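Local coordinates for protein cysteine synthase (Fusobacterium nucleatum subsp. nucleatum strain ATCC 25586, PDB 5XEM) that produces hydrogen sulfide, with L-lanthionine formed by pyridoxal phosphate-dependent beta-replacement chemistry, and probably makes L-cysteine from O-acetyl-L-serine and sulfide, at residues S186-A189 with K190-E194; V246-D249 with D250-F253; R257-S260 with F261-I265; A273-K276 with A277-Y281. All coordinates share one frame; numbering follows the deposited sequence.

Overall arrangement
Interactions 1, 3 and 4 lie within or at the end of a helix; interaction 2 is a strand-to-helix junction. Interactions 2, 3 and 4 form one cluster. Interactions 2 and 3 share helix 249-263, with centres 16 Å apart, and interaction 4, on helix 269-284, lies 9 Å from interaction 2 and 14 Å from interaction 3, centre to centre. Ala252 CB is 3.7 Å from Ala273 CB and Leu259 CD1 4.0 Å from Phe275 CB, so the two helices pack against each other. Interaction 1, on helix 183-195, touches none of them. The cofactor lies about 7 Å from the side chain of Ser186 and about 6 Å from that of Thr274; interaction 2 carries a calcium ion.

Interaction 1. Residues S186-A189 with K190-E194; sequences SGTA and KKLKE
Lys190 opens the second half of this helical run: its N-H bonds Ser186 O, with N to O at 3.1 Å. Its CB rests 3.3 Å from the same oxygen, and the extended chain then leads away from the preceding turn. Lys191 N makes a weak bond to Gly187 O at 3.4 Å; its side chain, bent at three successive torsions, curls away to a salt bridge with Glu162, a hydrogen bond to Tyr157 O and a cation-pi contact with the Tyr157 ring. Leu192 N gives a shorter bond to Thr188 O, 3.0 Å. Leu192 CD1 lies 4.0 Å from Thr188 CG2, the two side chains running side by side and pointing the same way; Thr188 CG2 is placed for this by standing anti to the backbone N, while OG1 turns back to Ser184 O. Lys193 N reaches Ala189 O at 2.9 Å, with CB 3.3 Å from that oxygen, and NZ continues to a salt bridge with Asp242. Helix 183-195 is the crossover of the beta-alpha-beta unit between strands 174-178 and 200-206: Thr188 and Leu192 pack on Phe175 of the first strand and on helix 151-167.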
loop_
_atom_site.group_PDB
_atom_site.type_symbol
_atom_site.label_atom_id
_atom_site.label_comp_id
_atom_site.label_asym_id
_atom_site.label_seq_id
_atom_site.Cartn_x
_atom_site.Cartn_y
_atom_site.Cartn_z
ATOM N N SER A 186 -0.983 24.036 -0.604
ATOM C CA SER A 186 -0.356 25.353 -0.415
ATOM C C SER A 186 1.171 25.241 -0.388
ATOM O O SER A 186 1.852 26.065 -0.958
ATOM C CB SER A 186 -0.890 26.033 0.840
ATOM O OG SER A 186 -2.321 26.129 0.778
ATOM N N GLY A 187 1.707 24.194 0.243
ATOM C CA GLY A 187 3.140 24.021 0.287
ATOM C C GLY A 187 3.722 23.639 -1.063
ATOM O O GLY A 187 4.759 24.163 -1.484
ATOM N N THR A 188 3.049 22.732 -1.774
ATOM C CA THR A 188 3.537 22.319 -3.070
ATOM C C THR A 188 3.428 23.475 -4.071
ATOM O O THR A 188 4.388 23.735 -4.805
ATOM C CB THR A 188 2.778 21.102 -3.595
ATOM O OG1 THR A 188 2.726 20.098 -2.561
ATOM C CG2 THR A 188 3.464 20.537 -4.854
ATOM N N ALA A 189 2.291 24.187 -4.069
ATOM C CA ALA A 189 2.047 25.265 -5.031
ATOM C C ALA A 189 3.011 26.411 -4.832
ATOM O O ALA A 189 3.420 27.025 -5.826
ATOM C CB ALA A 189 0.610 25.785 -4.918
ATOM N N LYS A 190 3.366 26.706 -3.572
ATOM C CA LYS A 190 4.308 27.789 -3.261
ATOM C C LYS A 190 5.660 27.522 -3.896
ATOM O O LYS A 190 6.225 28.393 -4.578
ATOM C CB LYS A 190 4.457 27.995 -1.767
ATOM C CG LYS A 190 5.362 29.171 -1.355
ATOM C CD LYS A 190 5.295 29.399 0.148
ATOM C CE LYS A 190 6.230 30.512 0.606
ATOM N NZ LYS A 190 6.435 30.543 2.081
ATOM N N LYS A 191 6.160 26.295 -3.741
ATOM C CA LYS A 191 7.448 25.949 -4.318
ATOM C C LYS A 191 7.408 25.970 -5.828
ATOM O O LYS A 191 8.309 26.527 -6.479
ATOM C CB LYS A 191 7.963 24.595 -3.808
ATOM C CG LYS A 191 9.210 24.068 -4.525
ATOM C CD LYS A 191 10.430 24.977 -4.447
ATOM C CE LYS A 191 10.999 25.098 -3.046
ATOM N NZ LYS A 191 11.535 23.840 -2.470
ATOM N N LEU A 192 6.372 25.379 -6.396
ATOM C CA LEU A 192 6.261 25.293 -7.836
ATOM C C LEU A 192 6.209 26.695 -8.488
ATOM O O LEU A 192 6.852 26.920 -9.517
ATOM C CB LEU A 192 5.024 24.489 -8.234
ATOM C CG LEU A 192 5.029 22.979 -7.923
ATOM C CD1 LEU A 192 3.710 22.338 -8.383
ATOM C CD2 LEU A 192 6.245 22.288 -8.513
ATOM N N LYS A 193 5.455 27.610 -7.880
ATOM C CA LYS A 193 5.316 28.965 -8.396
ATOM C C LYS A 193 6.593 29.789 -8.198
ATOM O O LYS A 193 6.855 30.719 -8.978
ATOM C CB LYS A 193 4.109 29.666 -7.766
ATOM C CG LYS A 193 2.832 29.338 -8.498
ATOM C CD LYS A 193 1.594 30.058 -7.978
ATOM C CE LYS A 193 0.489 29.934 -9.015
ATOM N NZ LYS A 193 -0.879 30.381 -8.618
ATOM N N GLU A 194 7.397 29.450 -7.197
ATOM C CA GLU A 194 8.721 30.079 -7.063
ATOM C C GLU A 194 9.656 29.696 -8.207
ATOM O O GLU A 194 10.380 30.549 -8.715
ATOM C CB GLU A 194 9.362 29.762 -5.731
ATOM C CG GLU A 194 8.772 30.572 -4.602
ATOM C CD GLU A 194 9.216 30.113 -3.237
ATOM O OE1 GLU A 194 10.038 29.181 -3.118
ATOM O OE2 GLU A 194 8.748 30.720 -2.256
#

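Interaction 2. Residues V246-D249 with D250-F253; sequences VCED and DDAF. With CA (calcium ion), chain J.
Glu248 O accepts Ala252 N at 3.1 Å and Asp249 O accepts Phe253 N at 3.2 Å, with angles at the hydrogen of 156° and 167°. These are i to i+4 bonds of the opening turn of helix 249-263, and Glu248 occupies the N-cap position; just before it, Cys247 still has extended backbone angles and makes backbone hydrogen bonds with Glu205 and Ala207. The Cys247 side chain points into the turn, its SG 4.0 Å from Ala252 CB. At the far end of the turn, Asp249 O sits at the edge of the Phe253 ring, near its plane and 3.2 Å from CD2. The whole is a strand-to-helix junction: strand 245-247, outermost in the chain's six-stranded mixed sheet, passes through the single N-cap residue Glu248 into helix 249-263. On the solvent side, Asp250 holds a calcium ion with both carboxylate oxygens, OD1 and OD2 each at 2.6 Å. With chi1 at 56°, its CG stands between the backbone N and the carbonyl carbon, and this carries OD1 back over the turn, where it also takes a weak bond from Asp251 N. Waters 3 and 2, at 2.3 and 2.8 Å from the calcium, donate to Asp251 OD2 and OD1 respectively, which places Asp251 in the second shell. Water 1 accepts from Glu248 N and donates to Asp251 OD2, tying the N-cap amide to this carboxylate through solvent. The calcium, together with the amide end of the helix, would probably ease the crowding of negative charge. Asp249 OD1 turns to Lys221 N.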
loop_
_atom_site.group_PDB
_atom_site.type_symbol
_atom_site.label_atom_id
_atom_site.label_comp_id
_atom_site.label_asym_id
_atom_site.label_seq_id
_atom_site.Cartn_x
_atom_site.Cartn_y
_atom_site.Cartn_z
ATOM N N VAL A 246 -14.086 22.223 -7.879
ATOM C CA VAL A 246 -14.931 21.398 -7.058
ATOM C C VAL A 246 -15.226 20.050 -7.690
ATOM O O VAL A 246 -15.046 19.860 -8.895
ATOM C CB VAL A 246 -16.265 22.100 -6.739
ATOM C CG1 VAL A 246 -16.006 23.456 -6.099
ATOM C CG2 VAL A 246 -17.144 22.215 -8.000
ATOM N N CYS A 247 -15.726 19.130 -6.864
ATOM C CA CYS A 247 -16.212 17.846 -7.335
ATOM C C CYS A 247 -17.375 17.365 -6.477
ATOM O O CYS A 247 -17.329 17.430 -5.256
ATOM C CB CYS A 247 -15.099 16.812 -7.317
ATOM S SG CYS A 247 -15.533 15.256 -8.129
ATOM N N GLU A 248 -18.429 16.904 -7.134
ATOM C CA GLU A 248 -19.561 16.259 -6.465
ATOM C C GLU A 248 -19.187 14.858 -5.958
ATOM O O GLU A 248 -18.316 14.197 -6.500
ATOM C CB GLU A 248 -20.779 16.189 -7.403
ATOM C CG GLU A 248 -21.293 17.559 -7.881
ATOM C CD GLU A 248 -22.208 18.271 -6.877
ATOM O OE1 GLU A 248 -22.470 17.747 -5.774
ATOM O OE2 GLU A 248 -22.694 19.375 -7.207
ATOM N N ASP A 249 -19.866 14.425 -4.915
ATOM C CA ASP A 249 -19.610 13.110 -4.320
ATOM C C ASP A 249 -19.698 11.992 -5.360
ATOM O O ASP A 249 -18.802 11.169 -5.446
ATOM C CB ASP A 249 -20.630 12.827 -3.229
ATOM C CG ASP A 249 -20.487 13.717 -1.999
ATOM O OD1 ASP A 249 -19.419 14.382 -1.820
ATOM O OD2 ASP A 249 -21.438 13.726 -1.194
ATOM N N ASP A 250 -20.787 11.955 -6.141
ATOM C CA ASP A 250 -20.993 10.850 -7.082
ATOM C C ASP A 250 -19.898 10.789 -8.133
ATOM O O ASP A 250 -19.393 9.711 -8.447
ATOM C CB ASP A 250 -22.441 10.831 -7.701
ATOM C CG ASP A 250 -22.866 12.157 -8.420
ATOM O OD1 ASP A 250 -22.101 13.159 -8.409
ATOM O OD2 ASP A 250 -23.981 12.185 -9.003
ATOM N N ASP A 251 -19.498 11.936 -8.658
ATOM C CA ASP A 251 -18.440 12.005 -9.664
ATOM C C ASP A 251 -17.078 11.547 -9.105
ATOM O O ASP A 251 -16.302 10.889 -9.816
ATOM C CB ASP A 251 -18.310 13.425 -10.210
ATOM C CG ASP A 251 -19.529 13.878 -10.987
ATOM O OD1 ASP A 251 -20.261 13.003 -11.517
ATOM O OD2 ASP A 251 -19.757 15.110 -11.066
ATOM N N ALA A 252 -16.812 11.864 -7.835
ATOM C CA ALA A 252 -15.571 11.425 -7.182
ATOM C C ALA A 252 -15.502 9.887 -7.108
ATOM O O ALA A 252 -14.476 9.307 -7.424
ATOM C CB ALA A 252 -15.420 12.049 -5.784
ATOM N N PHE A 253 -16.590 9.250 -6.682
ATOM C CA PHE A 253 -16.662 7.801 -6.622
ATOM C C PHE A 253 -16.546 7.204 -8.026
ATOM O O PHE A 253 -15.818 6.224 -8.241
ATOM C CB PHE A 253 -17.949 7.333 -5.934
ATOM C CG PHE A 253 -17.875 7.384 -4.430
ATOM C CD1 PHE A 253 -17.221 6.383 -3.726
ATOM C CD2 PHE A 253 -18.400 8.444 -3.732
ATOM C CE1 PHE A 253 -17.116 6.436 -2.342
ATOM C CE2 PHE A 253 -18.311 8.497 -2.349
ATOM C CZ PHE A 253 -17.680 7.504 -1.656
HETATM CA CA CA J . -23.711 14.626 -9.778
HETATM O O HOH W 1 -18.418 17.264 -10.067
HETATM O O HOH W 2 -22.952 13.078 -11.940
HETATM O O HOH W 3 -22.215 15.887 -10.997
#

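Interaction 3. Residues R257-S260 with F261-I265; sequences RELS and FKEGI
Phe261 lies with one ring face over Arg257 O, its CG 3.2 Å from that oxygen. CG stands anti to the carbonyl carbon of its own residue (chi1 -72°), which lays the ring back along the preceding turn, and the same Arg257 O takes Phe261 N at 2.9 Å. Lys262 bends at chi2 and brings CE to 3.2 Å from Glu258 OE2; because Glu258 was modelled in two conformers, this approach holds for one and is doubtful. In that conformer Lys262 NZ is 4.4 Å from Glu258 OE2, beyond a salt bridge, so any attraction would be weak. The run is the C-terminal end of helix 249-263: Gly264, first to leave helical angles (phi 64°), makes a weak bond from its N to Ser260 O. Leu259 O is gripped by two donors on opposite faces of its plane, Glu263 N at 2.9 Å and, past the glycine, Ile265 N at 3.2 Å. That second bond folds the chain back and sets Ile265 CD1 4.4 Å from Leu259 CD2, a loose apolar contact. Glu263 leads its carboxylate away from the turn to the backbone amides of Asn23, Asn24 and Ile25, while Ser260 OG bonds Ala110 O of the second subunit.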
loop_
_atom_site.group_PDB
_atom_site.type_symbol
_atom_site.label_atom_id
_atom_site.label_comp_id
_atom_site.label_asym_id
_atom_site.label_seq_id
_atom_site.Cartn_x
_atom_site.Cartn_y
_atom_site.Cartn_z
ATOM N N ARG A 257 -13.409 4.774 -9.375
ATOM C CA ARG A 257 -13.631 3.483 -10.038
ATOM C C ARG A 257 -13.012 3.432 -11.436
ATOM O O ARG A 257 -12.443 2.411 -11.810
ATOM C CB ARG A 257 -15.113 3.137 -10.094
ATOM C CG ARG A 257 -15.756 2.834 -8.749
ATOM C CD ARG A 257 -17.228 2.483 -8.941
ATOM N NE ARG A 257 -18.018 2.689 -7.724
ATOM C CZ ARG A 257 -18.948 3.627 -7.526
ATOM N NH1 ARG A 257 -19.262 4.495 -8.492
ATOM N NH2 ARG A 257 -19.582 3.689 -6.364
ATOM N N GLU A 258 -13.110 4.513 -12.203
ATOM C CA GLU A 258 -12.577 4.539 -13.548
ATOM C C GLU A 258 -11.052 4.407 -13.513
ATOM O O GLU A 258 -10.452 3.713 -14.354
ATOM C CB GLU A 258 -13.011 5.825 -14.255
ATOM C CG GLU A 258 -12.864 5.791 -15.762
ATOM C CD GLU A 258 -13.815 4.825 -16.434
ATOM O OE1 GLU A 258 -14.612 4.150 -15.747
ATOM O OE2 GLU A 258 -13.742 4.723 -17.673
ATOM N N LEU A 259 -10.415 5.056 -12.529
ATOM C CA LEU A 259 -8.954 4.953 -12.391
ATOM C C LEU A 259 -8.509 3.511 -12.149
ATOM O O LEU A 259 -7.516 3.056 -12.714
ATOM C CB LEU A 259 -8.438 5.873 -11.265
ATOM C CG LEU A 259 -8.337 7.365 -11.623
ATOM C CD1 LEU A 259 -8.308 8.215 -10.347
ATOM C CD2 LEU A 259 -7.119 7.628 -12.500
ATOM N N SER A 260 -9.221 2.793 -11.295
ATOM C CA SER A 260 -8.796 1.451 -10.975
ATOM C C SER A 260 -9.126 0.542 -12.157
ATOM O O SER A 260 -8.306 -0.301 -12.511
ATOM C CB SER A 260 -9.354 0.918 -9.645
ATOM O OG SER A 260 -10.751 1.072 -9.546
ATOM N N PHE A 261 -10.305 0.714 -12.754
ATOM C CA PHE A 261 -10.706 -0.096 -13.933
ATOM C C PHE A 261 -9.819 0.081 -15.139
ATOM O O PHE A 261 -9.513 -0.891 -15.825
ATOM C CB PHE A 261 -12.111 0.253 -14.396
ATOM C CG PHE A 261 -13.219 -0.228 -13.502
ATOM C CD1 PHE A 261 -13.036 -1.220 -12.551
ATOM C CD2 PHE A 261 -14.496 0.336 -13.637
ATOM C CE1 PHE A 261 -14.092 -1.654 -11.760
ATOM C CE2 PHE A 261 -15.562 -0.090 -12.844
ATOM C CZ PHE A 261 -15.355 -1.096 -11.907
ATOM N N LYS A 262 -9.471 1.321 -15.456
ATOM C CA LYS A 262 -8.801 1.666 -16.725
ATOM C C LYS A 262 -7.307 1.873 -16.604
ATOM O O LYS A 262 -6.582 1.664 -17.574
ATOM C CB LYS A 262 -9.423 2.926 -17.338
ATOM C CG LYS A 262 -10.927 2.888 -17.498
ATOM C CD LYS A 262 -11.399 1.709 -18.334
ATOM C CE LYS A 262 -12.905 1.792 -18.593
ATOM N NZ LYS A 262 -13.501 0.447 -18.839
ATOM N N GLU A 263 -6.823 2.260 -15.425
ATOM C CA GLU A 263 -5.398 2.487 -15.237
ATOM C C GLU A 263 -4.705 1.555 -14.240
ATOM O O GLU A 263 -3.464 1.619 -14.096
ATOM C CB GLU A 263 -5.123 3.949 -14.830
ATOM C CG GLU A 263 -5.723 5.011 -15.739
ATOM C CD GLU A 263 -5.013 5.160 -17.084
ATOM O OE1 GLU A 263 -3.796 4.921 -17.229
ATOM O OE2 GLU A 263 -5.697 5.540 -18.050
ATOM N N GLY A 264 -5.460 0.730 -13.518
ATOM C CA GLY A 264 -4.882 -0.064 -12.426
ATOM C C GLY A 264 -4.344 0.810 -11.286
ATOM O O GLY A 264 -3.481 0.384 -10.523
ATOM N N ILE A 265 -4.903 2.014 -11.121
ATOM C CA ILE A 265 -4.515 2.910 -10.040
ATOM C C ILE A 265 -5.644 2.866 -9.015
ATOM O O ILE A 265 -6.784 3.249 -9.321
ATOM C CB ILE A 265 -4.316 4.360 -10.529
ATOM C CG1 ILE A 265 -3.136 4.475 -11.471
ATOM C CG2 ILE A 265 -4.187 5.325 -9.350
ATOM C CD1 ILE A 265 -3.093 5.784 -12.249
#

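Interaction 4. Residues A273-K276 with A277-Y281; sequences ATFK and AALDY
Lys276 and Asp280 make the one salt bridge of this contact, NZ to OD1 at 2.7 Å, one helical turn apart. The lysine's CG lies anti to its backbone N (chi1 166°), and a bend at chi2 turns the otherwise extended chain along the helix toward the carboxylate. NZ meets the syn lone pair of OD1, on the side of the other oxygen, and the two side chains cross obliquely, with CE 3.5 Å from OD1. Backbone bonds come next: Ala277 N to Ala273 O at 3.0 Å, then Ala278 N to Thr274 O, Leu279 N to Phe275 O and Asp280 N to Lys276 O, each of these three at 2.9 Å. The even i to i+4 series is evidence of regular alpha-helix throughout. Apolar contact is made by Phe275 and Leu279: ring atom CE2 is 3.7 Å from both CG and CD1 of the leucine, which approaches the ring obliquely. Both side chains also pack on Met255 of helix 249-263 and on Ile32 of strand 31-36, so this face of the helix is buried. The salt-bridged pair, by contrast, lines the pocket that holds 2-(2-methoxyethoxy)ethanol, probably a crystallisation additive, together with Phe28, Asp251, Glu254 and Met255. Helix 269-284 thus packs on strands 31-36 and 174-178 of the mixed sheet, as a covering helix of an alpha/beta fold does, with the cofactor-binding Ser270 in its first turn.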
loop_
_atom_site.group_PDB
_atom_site.type_symbol
_atom_site.label_atom_id
_atom_site.label_comp_id
_atom_site.label_asym_id
_atom_site.label_seq_id
_atom_site.Cartn_x
_atom_site.Cartn_y
_atom_site.Cartn_z
ATOM N N ALA A 273 -11.925 12.588 -6.783
ATOM C CA ALA A 273 -12.398 13.990 -6.810
ATOM C C ALA A 273 -11.423 14.917 -7.515
ATOM O O ALA A 273 -11.820 15.701 -8.407
ATOM C CB ALA A 273 -12.678 14.456 -5.391
ATOM N N THR A 274 -10.142 14.825 -7.132
ATOM C CA THR A 274 -9.087 15.678 -7.666
ATOM C C THR A 274 -8.818 15.385 -9.139
ATOM O O THR A 274 -8.673 16.311 -9.967
ATOM C CB THR A 274 -7.797 15.536 -6.825
ATOM O OG1 THR A 274 -8.120 15.797 -5.462
ATOM C CG2 THR A 274 -6.704 16.483 -7.300
ATOM N N PHE A 275 -8.834 14.100 -9.476
ATOM C CA PHE A 275 -8.633 13.677 -10.836
ATOM C C PHE A 275 -9.814 14.117 -11.704
ATOM O O PHE A 275 -9.624 14.558 -12.818
ATOM C CB PHE A 275 -8.445 12.159 -10.946
ATOM C CG PHE A 275 -8.005 11.728 -12.298
ATOM C CD1 PHE A 275 -6.682 11.866 -12.675
ATOM C CD2 PHE A 275 -8.917 11.233 -13.215
ATOM C CE1 PHE A 275 -6.278 11.492 -13.933
ATOM C CE2 PHE A 275 -8.518 10.862 -14.490
ATOM C CZ PHE A 275 -7.194 10.991 -14.844
ATOM N N LYS A 276 -11.025 14.026 -11.187
ATOM C CA LYS A 276 -12.204 14.452 -11.949
ATOM C C LYS A 276 -12.139 15.959 -12.221
ATOM O O LYS A 276 -12.403 16.416 -13.341
ATOM C CB LYS A 276 -13.478 14.059 -11.198
ATOM C CG LYS A 276 -14.746 14.721 -11.696
ATOM C CD LYS A 276 -15.099 14.358 -13.124
ATOM C CE LYS A 276 -16.446 14.991 -13.473
ATOM N NZ LYS A 276 -16.531 15.243 -14.938
ATOM N N ALA A 277 -11.754 16.724 -11.208
ATOM C CA ALA A 277 -11.592 18.168 -11.354
ATOM C C ALA A 277 -10.507 18.464 -12.384
ATOM O O ALA A 277 -10.620 19.424 -13.173
ATOM C CB ALA A 277 -11.242 18.802 -10.021
ATOM N N ALA A 278 -9.450 17.653 -12.396
ATOM C CA ALA A 278 -8.371 17.821 -13.373
ATOM C C ALA A 278 -8.816 17.513 -14.778
ATOM O O ALA A 278 -8.366 18.175 -15.724
ATOM C CB ALA A 278 -7.161 16.961 -13.030
ATOM N N LEU A 279 -9.645 16.488 -14.920
ATOM C CA LEU A 279 -10.182 16.122 -16.231
ATOM C C LEU A 279 -11.097 17.211 -16.745
ATOM O O LEU A 279 -11.064 17.508 -17.918
ATOM C CB LEU A 279 -10.967 14.835 -16.162
ATOM C CG LEU A 279 -10.222 13.535 -16.377
ATOM C CD1 LEU A 279 -11.229 12.385 -16.490
ATOM C CD2 LEU A 279 -9.381 13.581 -17.642
ATOM N N ASP A 280 -11.923 17.788 -15.870
ATOM C CA ASP A 280 -12.792 18.900 -16.257
ATOM C C ASP A 280 -11.965 20.091 -16.701
ATOM O O ASP A 280 -12.282 20.723 -17.713
ATOM C CB ASP A 280 -13.682 19.345 -15.103
ATOM C CG ASP A 280 -14.750 18.366 -14.770
ATOM O OD1 ASP A 280 -14.963 17.412 -15.550
ATOM O OD2 ASP A 280 -15.402 18.549 -13.720
ATOM N N TYR A 281 -10.907 20.393 -15.956
ATOM C CA TYR A 281 -9.986 21.460 -16.314
ATOM C C TYR A 281 -9.331 21.181 -17.659
ATOM O O TYR A 281 -9.292 22.063 -18.530
ATOM C CB TYR A 281 -8.931 21.685 -15.234
ATOM C CG TYR A 281 -7.982 22.803 -15.594
ATOM C CD1 TYR A 281 -8.292 24.123 -15.303
ATOM C CD2 TYR A 281 -6.792 22.539 -16.272
ATOM C CE1 TYR A 281 -7.437 25.159 -15.659
ATOM C CE2 TYR A 281 -5.930 23.568 -16.633
ATOM C CZ TYR A 281 -6.261 24.868 -16.329
ATOM O OH TYR A 281 -5.394 25.875 -16.664
#